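Collectin placenta 1 (PDB 2OX9) binds the leukocyte cell-surface glycan Lewis(x) through a calcium-dependent C-type carbohydrate-recognition domain and probably serves as a scavenger receptor. Local coordinates at residues 59-63 against 122-127; 102-106 against 117-121. One frame throughout, in Å; residues are numbered along the deposited sequence.

Interaction 1 (59-63 against 122-127); sequences RESHW and EINNFI
Trp63 and Asn125 are joined by the straightest backbone bond of this contact. Trp63 N gives its hydrogen to Asn125 O at 2.9 Å, with an angle of 170° at the hydrogen. Two residues before Trp63, Ser61 O accepts from Asn125 N at 2.8 Å. Ile127 N to Trp63 O continues the ladder, but this bond is weak. His62 faces Asn125 and Trp63 faces Phe126, both as parallel bridges. The pairing joins strand 62-64 to strand 125-131 of the C-type lectin fold.

The rings use their faces and edges differently. Asn124 CB sits over the five-membered ring of Trp63, 3.6 Å from its centroid, as a CH-pi contact. With Asn124 CG anti to the carbonyl carbon (chi1 -79°), the amide crosses the indole, the two planes 63° apart, and OD1 lies above the ring plane near the rim. Glu122 O comes to the indole edge, and Phe126 CB packs on Trp63 CB. On the other side of the sheet, Asn125 CB covers one face of the His62 ring, 3.8 Å from its centroid. Ile127 CG1 packs against His62 CB and CD2.

Three waters bridge polar atoms of the two segments. One accepts from Ser61 N at 2.6 Å and, weakly, from Asn124 ND2. A second accepts from Asn124 ND2 and bonds Ser61 OG. A third accepts from Asn125 ND2 and gives a weak bond to Glu60 OE1. Outside the segments, Trp63 NE1 donates to Glu24 O, while the Asn125 amide bonds Ser20 O and Lys23 NZ.

The two asparagines therefore do different work. Both ends of the Asn125 amide are held, which should fix its flip. Asn124 donates to two waters through ND2, one bond weak, while its buried OD1 has no polar partner and rests on the indole.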
loop_
_atom_site.group_PDB
_atom_site.type_symbol
_atom_site.label_atom_id
_atom_site.label_comp_id
_atom_site.label_asym_id
_atom_site.label_seq_id
_atom_site.Cartn_x
_atom_site.Cartn_y
_atom_site.Cartn_z
ATOM N N ARG A 59 -6.127 -0.589 14.280
ATOM C CA ARG A 59 -7.238 -1.201 13.561
ATOM C C ARG A 59 -7.361 -0.818 12.091
ATOM O O ARG A 59 -7.863 -1.601 11.290
ATOM C CB ARG A 59 -8.559 -0.890 14.272
ATOM C CG ARG A 59 -8.695 0.562 14.681
ATOM C CD ARG A 59 -10.005 0.817 15.409
ATOM N NE ARG A 59 -9.947 2.045 16.201
ATOM C CZ ARG A 59 -11.012 2.660 16.707
ATOM N NH1 ARG A 59 -12.227 2.165 16.504
ATOM N NH2 ARG A 59 -10.863 3.770 17.419
ATOM N N GLU A 60 -6.922 0.379 11.725
ATOM C CA GLU A 60 -7.031 0.784 10.328
ATOM C C GLU A 60 -6.060 0.038 9.420
ATOM O O GLU A 60 -4.981 -0.376 9.852
ATOM C CB GLU A 60 -6.823 2.296 10.180
ATOM C CG GLU A 60 -5.620 2.858 10.918
ATOM C CD GLU A 60 -5.911 3.139 12.385
ATOM O OE1 GLU A 60 -6.775 3.997 12.666
ATOM O OE2 GLU A 60 -5.280 2.504 13.253
ATOM N N SER A 61 -6.465 -0.149 8.167
ATOM C CA SER A 61 -5.638 -0.817 7.168
ATOM C C SER A 61 -4.973 0.283 6.343
ATOM O O SER A 61 -5.498 1.389 6.251
ATOM C CB SER A 61 -6.492 -1.687 6.250
ATOM O OG SER A 61 -7.285 -2.589 6.998
ATOM N N HIS A 62 -3.832 -0.023 5.741
ATOM C CA HIS A 62 -3.115 0.975 4.949
ATOM C C HIS A 62 -2.862 0.551 3.514
ATOM O O HIS A 62 -2.193 -0.447 3.268
ATOM C CB HIS A 62 -1.760 1.300 5.582
ATOM C CG HIS A 62 -1.847 2.117 6.830
ATOM N ND1 HIS A 62 -2.144 1.569 8.059
ATOM C CD2 HIS A 62 -1.687 3.447 7.036
ATOM C CE1 HIS A 62 -2.164 2.527 8.969
ATOM N NE2 HIS A 62 -1.891 3.675 8.375
ATOM N N TRP A 63 -3.386 1.325 2.572
ATOM C CA TRP A 63 -3.183 1.041 1.151
ATOM C C TRP A 63 -1.684 1.117 0.813
ATOM O O TRP A 63 -0.974 1.978 1.341
ATOM C CB TRP A 63 -3.880 2.099 0.295
ATOM C CG TRP A 63 -5.371 2.048 0.226
ATOM C CD1 TRP A 63 -6.228 3.100 0.410
ATOM C CD2 TRP A 63 -6.186 0.936 -0.187
ATOM N NE1 TRP A 63 -7.520 2.714 0.126
ATOM C CE2 TRP A 63 -7.524 1.396 -0.242
ATOM C CE3 TRP A 63 -5.913 -0.396 -0.523
ATOM C CZ2 TRP A 63 -8.592 0.564 -0.620
ATOM C CZ3 TRP A 63 -6.973 -1.225 -0.903
ATOM C CH2 TRP A 63 -8.297 -0.738 -0.946
ATOM N N GLU A 122 -12.891 0.256 -0.991
ATOM C CA GLU A 122 -12.845 0.210 0.465
ATOM C C GLU A 122 -12.116 1.447 0.979
ATOM O O GLU A 122 -11.126 1.875 0.399
ATOM C CB GLU A 122 -12.111 -1.050 0.934
ATOM C CG GLU A 122 -12.099 -1.221 2.441
ATOM C CD GLU A 122 -13.479 -1.502 3.004
ATOM O OE1 GLU A 122 -13.929 -2.664 2.908
ATOM O OE2 GLU A 122 -14.119 -0.561 3.530
ATOM N N ILE A 123 -12.620 2.033 2.057
ATOM C CA ILE A 123 -11.999 3.223 2.636
ATOM C C ILE A 123 -10.922 2.795 3.636
ATOM O O ILE A 123 -11.233 2.227 4.680
ATOM C CB ILE A 123 -13.044 4.090 3.371
ATOM C CG1 ILE A 123 -14.217 4.392 2.434
ATOM C CG2 ILE A 123 -12.402 5.392 3.844
ATOM C CD1 ILE A 123 -15.506 4.729 3.157
ATOM N N ASN A 124 -9.663 3.067 3.301
ATOM C CA ASN A 124 -8.507 2.722 4.140
ATOM C C ASN A 124 -7.567 3.911 4.328
ATOM O O ASN A 124 -7.667 4.902 3.616
ATOM C CB ASN A 124 -7.679 1.620 3.472
ATOM C CG ASN A 124 -8.276 0.247 3.643
ATOM O OD1 ASN A 124 -8.060 -0.644 2.818
ATOM N ND2 ASN A 124 -9.008 0.054 4.726
ATOM N N ASN A 125 -6.660 3.809 5.299
ATOM C CA ASN A 125 -5.652 4.846 5.482
ATOM C C ASN A 125 -4.647 4.456 4.404
ATOM O O ASN A 125 -4.886 3.504 3.650
ATOM C CB ASN A 125 -4.992 4.763 6.864
ATOM C CG ASN A 125 -5.842 5.378 7.952
ATOM O OD1 ASN A 125 -6.928 4.897 8.244
ATOM N ND2 ASN A 125 -5.351 6.456 8.552
ATOM N N PHE A 126 -3.530 5.167 4.310
ATOM C CA PHE A 126 -2.560 4.833 3.286
ATOM C C PHE A 126 -1.157 5.316 3.622
ATOM O O PHE A 126 -0.941 5.997 4.628
ATOM C CB PHE A 126 -3.015 5.414 1.932
ATOM C CG PHE A 126 -3.254 6.899 1.952
ATOM C CD1 PHE A 126 -2.220 7.792 1.691
ATOM C CD2 PHE A 126 -4.526 7.408 2.218
ATOM C CE1 PHE A 126 -2.453 9.175 1.689
ATOM C CE2 PHE A 126 -4.767 8.778 2.218
ATOM C CZ PHE A 126 -3.727 9.665 1.951
ATOM N N ILE A 127 -0.202 4.956 2.775
ATOM C CA ILE A 127 1.182 5.351 3.004
ATOM C C ILE A 127 1.807 5.885 1.721
ATOM O O ILE A 127 1.781 5.210 0.698
ATOM C CB ILE A 127 2.040 4.147 3.461
ATOM C CG1 ILE A 127 1.400 3.465 4.674
ATOM C CG2 ILE A 127 3.454 4.624 3.805
ATOM C CD1 ILE A 127 2.048 2.152 5.019
HETATM O O HOH W 1 -6.256 7.098 11.344
HETATM O O HOH W 2 -8.762 0.735 7.318
HETATM O O HOH W 3 -10.282 -2.021 5.761
#

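Interaction 2 (102-106 against 117-121); sequences PGEDC and DFQCD. With CA (calcium ion), chain J; CA (calcium ion), chain I; CA (calcium ion), chain K; GAL (beta-D-galactopyranose), chain E.
Glu104 and Asp117 meet at the calcium ion that carries the galactose. Glu104 OE1 binds it at 2.4 Å, and Asp117 adds both OD1, at 2.1 Å, and its backbone O. The sugar completes this side with O3 and O4, the C-type lectin mode of direct sugar-calcium binding. Gln92, Asp94 and Asn116 supply the other protein ligands. Trp96 is the outside polar partner of the Glu104 carboxylate, and Asn95 that of Asp117. Asp117 CG stands between its backbone N and carbonyl carbon (chi1 54°), which lets OD1 and O grip the same ion.

Asp105 OD1 bridges two further calcium ions. One is also bound by Glu104 O. The other is bound by Asp105 OD2 and Pro102 O.

Backbone bonds hold the segments in register. Phe118 N donates to Cys106 O at 2.7 Å, nearly straight at 174°. Cys106 N returns a longer bond to Phe118 O. Asp105 and Cys106 both face Phe118, a classic beta bulge. The Cys106-Cys120 disulfide adds a covalent link, with chi3 96°. One water joins Gly103 O, Asp105 N and Cys120 N; another links Glu104 OE2 to Gln119 N.

The contact lies where strands 106-109 and 115-118 pair antiparallel. Phe26 of helix 26-35 packs against both cysteines of the disulfide, and Phe118 touches Ile110.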
loop_
_atom_site.group_PDB
_atom_site.type_symbol
_atom_site.label_atom_id
_atom_site.label_comp_id
_atom_site.label_asym_id
_atom_site.label_seq_id
_atom_site.Cartn_x
_atom_site.Cartn_y
_atom_site.Cartn_z
ATOM N N PRO A 102 -15.401 -7.384 -10.023
ATOM C CA PRO A 102 -13.967 -7.496 -10.318
ATOM C C PRO A 102 -13.135 -8.111 -9.196
ATOM O O PRO A 102 -11.931 -8.335 -9.359
ATOM C CB PRO A 102 -13.570 -6.054 -10.605
ATOM C CG PRO A 102 -14.444 -5.291 -9.666
ATOM C CD PRO A 102 -15.785 -5.974 -9.815
ATOM N N GLY A 103 -13.778 -8.373 -8.061
ATOM C CA GLY A 103 -13.082 -8.966 -6.934
ATOM C C GLY A 103 -12.292 -7.962 -6.120
ATOM O O GLY A 103 -12.766 -6.858 -5.848
ATOM N N GLU A 104 -11.084 -8.352 -5.724
ATOM C CA GLU A 104 -10.201 -7.499 -4.932
ATOM C C GLU A 104 -8.915 -7.319 -5.723
ATOM O O GLU A 104 -8.166 -8.268 -5.930
ATOM C CB GLU A 104 -9.918 -8.155 -3.574
ATOM C CG GLU A 104 -11.195 -8.447 -2.776
ATOM C CD GLU A 104 -10.921 -8.949 -1.365
ATOM O OE1 GLU A 104 -10.337 -10.041 -1.219
ATOM O OE2 GLU A 104 -11.294 -8.249 -0.401
ATOM N N ASP A 105 -8.658 -6.093 -6.155
ATOM C CA ASP A 105 -7.482 -5.826 -6.966
ATOM C C ASP A 105 -6.543 -4.761 -6.409
ATOM O O ASP A 105 -5.660 -4.272 -7.120
ATOM C CB ASP A 105 -7.927 -5.416 -8.373
ATOM C CG ASP A 105 -8.830 -6.451 -9.031
ATOM O OD1 ASP A 105 -8.976 -7.568 -8.480
ATOM O OD2 ASP A 105 -9.390 -6.141 -10.110
ATOM N N CYS A 106 -6.732 -4.412 -5.142
ATOM C CA CYS A 106 -5.920 -3.391 -4.490
ATOM C C CYS A 106 -5.345 -3.960 -3.192
ATOM O O CYS A 106 -6.055 -4.612 -2.440
ATOM C CB CYS A 106 -6.790 -2.150 -4.236
ATOM S SG CYS A 106 -7.111 -1.212 -5.776
ATOM N N ASP A 117 -5.723 -8.383 -0.042
ATOM C CA ASP A 117 -6.295 -7.721 -1.199
ATOM C C ASP A 117 -7.698 -7.258 -0.824
ATOM O O ASP A 117 -8.463 -8.008 -0.210
ATOM C CB ASP A 117 -6.308 -8.673 -2.411
ATOM C CG ASP A 117 -6.997 -10.006 -2.123
ATOM O OD1 ASP A 117 -7.011 -10.449 -0.956
ATOM O OD2 ASP A 117 -7.511 -10.626 -3.081
ATOM N N PHE A 118 -8.010 -6.005 -1.146
ATOM C CA PHE A 118 -9.324 -5.428 -0.852
ATOM C C PHE A 118 -9.982 -4.982 -2.158
ATOM O O PHE A 118 -9.315 -4.846 -3.185
ATOM C CB PHE A 118 -9.226 -4.158 0.004
ATOM C CG PHE A 118 -8.515 -4.323 1.315
ATOM C CD1 PHE A 118 -7.130 -4.296 1.378
ATOM C CD2 PHE A 118 -9.241 -4.412 2.502
ATOM C CE1 PHE A 118 -6.472 -4.347 2.607
ATOM C CE2 PHE A 118 -8.594 -4.464 3.732
ATOM C CZ PHE A 118 -7.205 -4.430 3.783
ATOM N N GLN A 119 -11.285 -4.725 -2.093
ATOM C CA GLN A 119 -12.018 -4.225 -3.244
ATOM C C GLN A 119 -11.500 -2.791 -3.253
ATOM O O GLN A 119 -11.352 -2.182 -2.197
ATOM C CB GLN A 119 -13.522 -4.271 -2.965
ATOM C CG GLN A 119 -14.399 -4.323 -4.208
ATOM C CD GLN A 119 -15.847 -4.649 -3.871
ATOM O OE1 GLN A 119 -16.133 -5.663 -3.227
ATOM N NE2 GLN A 119 -16.767 -3.787 -4.301
ATOM N N CYS A 120 -11.197 -2.246 -4.422
ATOM C CA CYS A 120 -10.632 -0.905 -4.462
ATOM C C CYS A 120 -11.500 0.243 -3.959
ATOM O O CYS A 120 -11.013 1.365 -3.827
ATOM C CB CYS A 120 -10.129 -0.605 -5.868
ATOM S SG CYS A 120 -8.920 -1.827 -6.479
ATOM N N ASP A 121 -12.766 -0.027 -3.659
ATOM C CA ASP A 121 -13.658 1.020 -3.165
ATOM C C ASP A 121 -13.726 1.058 -1.644
ATOM O O ASP A 121 -14.524 1.803 -1.074
ATOM C CB ASP A 121 -15.072 0.848 -3.736
ATOM C CG ASP A 121 -15.702 -0.484 -3.364
ATOM O OD1 ASP A 121 -15.854 -0.767 -2.155
ATOM O OD2 ASP A 121 -16.054 -1.248 -4.289
HETATM CA CA CA J . -8.598 -10.417 0.419
HETATM CA CA CA I . -7.570 -9.417 -7.830
HETATM CA CA CA K . -9.919 -8.343 -10.616
HETATM C C1 GAL E . -11.688 -9.996 4.895
HETATM C C2 GAL E . -10.723 -9.310 3.933
HETATM C C3 GAL E . -11.113 -9.604 2.483
HETATM C C4 GAL E . -11.271 -11.111 2.254
HETATM C C5 GAL E . -12.202 -11.722 3.313
HETATM C C6 GAL E . -12.282 -13.233 3.210
HETATM O O2 GAL E . -10.754 -7.910 4.155
HETATM O O3 GAL E . -10.104 -9.104 1.622
HETATM O O4 GAL E . -10.001 -11.736 2.311
HETATM O O5 GAL E . -11.721 -11.410 4.640
HETATM O O6 GAL E . -13.374 -13.742 3.963
HETATM O O HOH W 4 -11.083 -4.326 -6.635
HETATM O O HOH W 5 -12.314 -5.986 0.321
HETATM O O HOH W 6 -7.169 -10.989 -5.747
HETATM O O HOH W 7 -11.157 -10.405 -11.344
HETATM O O HOH W 8 -8.365 -8.151 -12.044
#

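How the interactions relate
Interaction 2 is nested along the chain within the loop closed by interaction 1, and their centres lie 13 Å apart. Both reach the same sheet, where strand 62-64 pairs with both 106-109 and 125-131. Trp63 is the main bridge between them. Its CZ3 lies 3.5 Å from Cys106 CB, and its CH2 lies 3.7 Å from Phe118 CB. Phe118 CZ also reaches Ser61 OG at 3.7 Å. Interaction 2 supplies Glu104 and Asp117 to the sugar-binding calcium. Interaction 1 stands behind it in the core, with the Glu122 side chain about 6 Å from the galactose and that of Ser61 about 9 Å from the fucose.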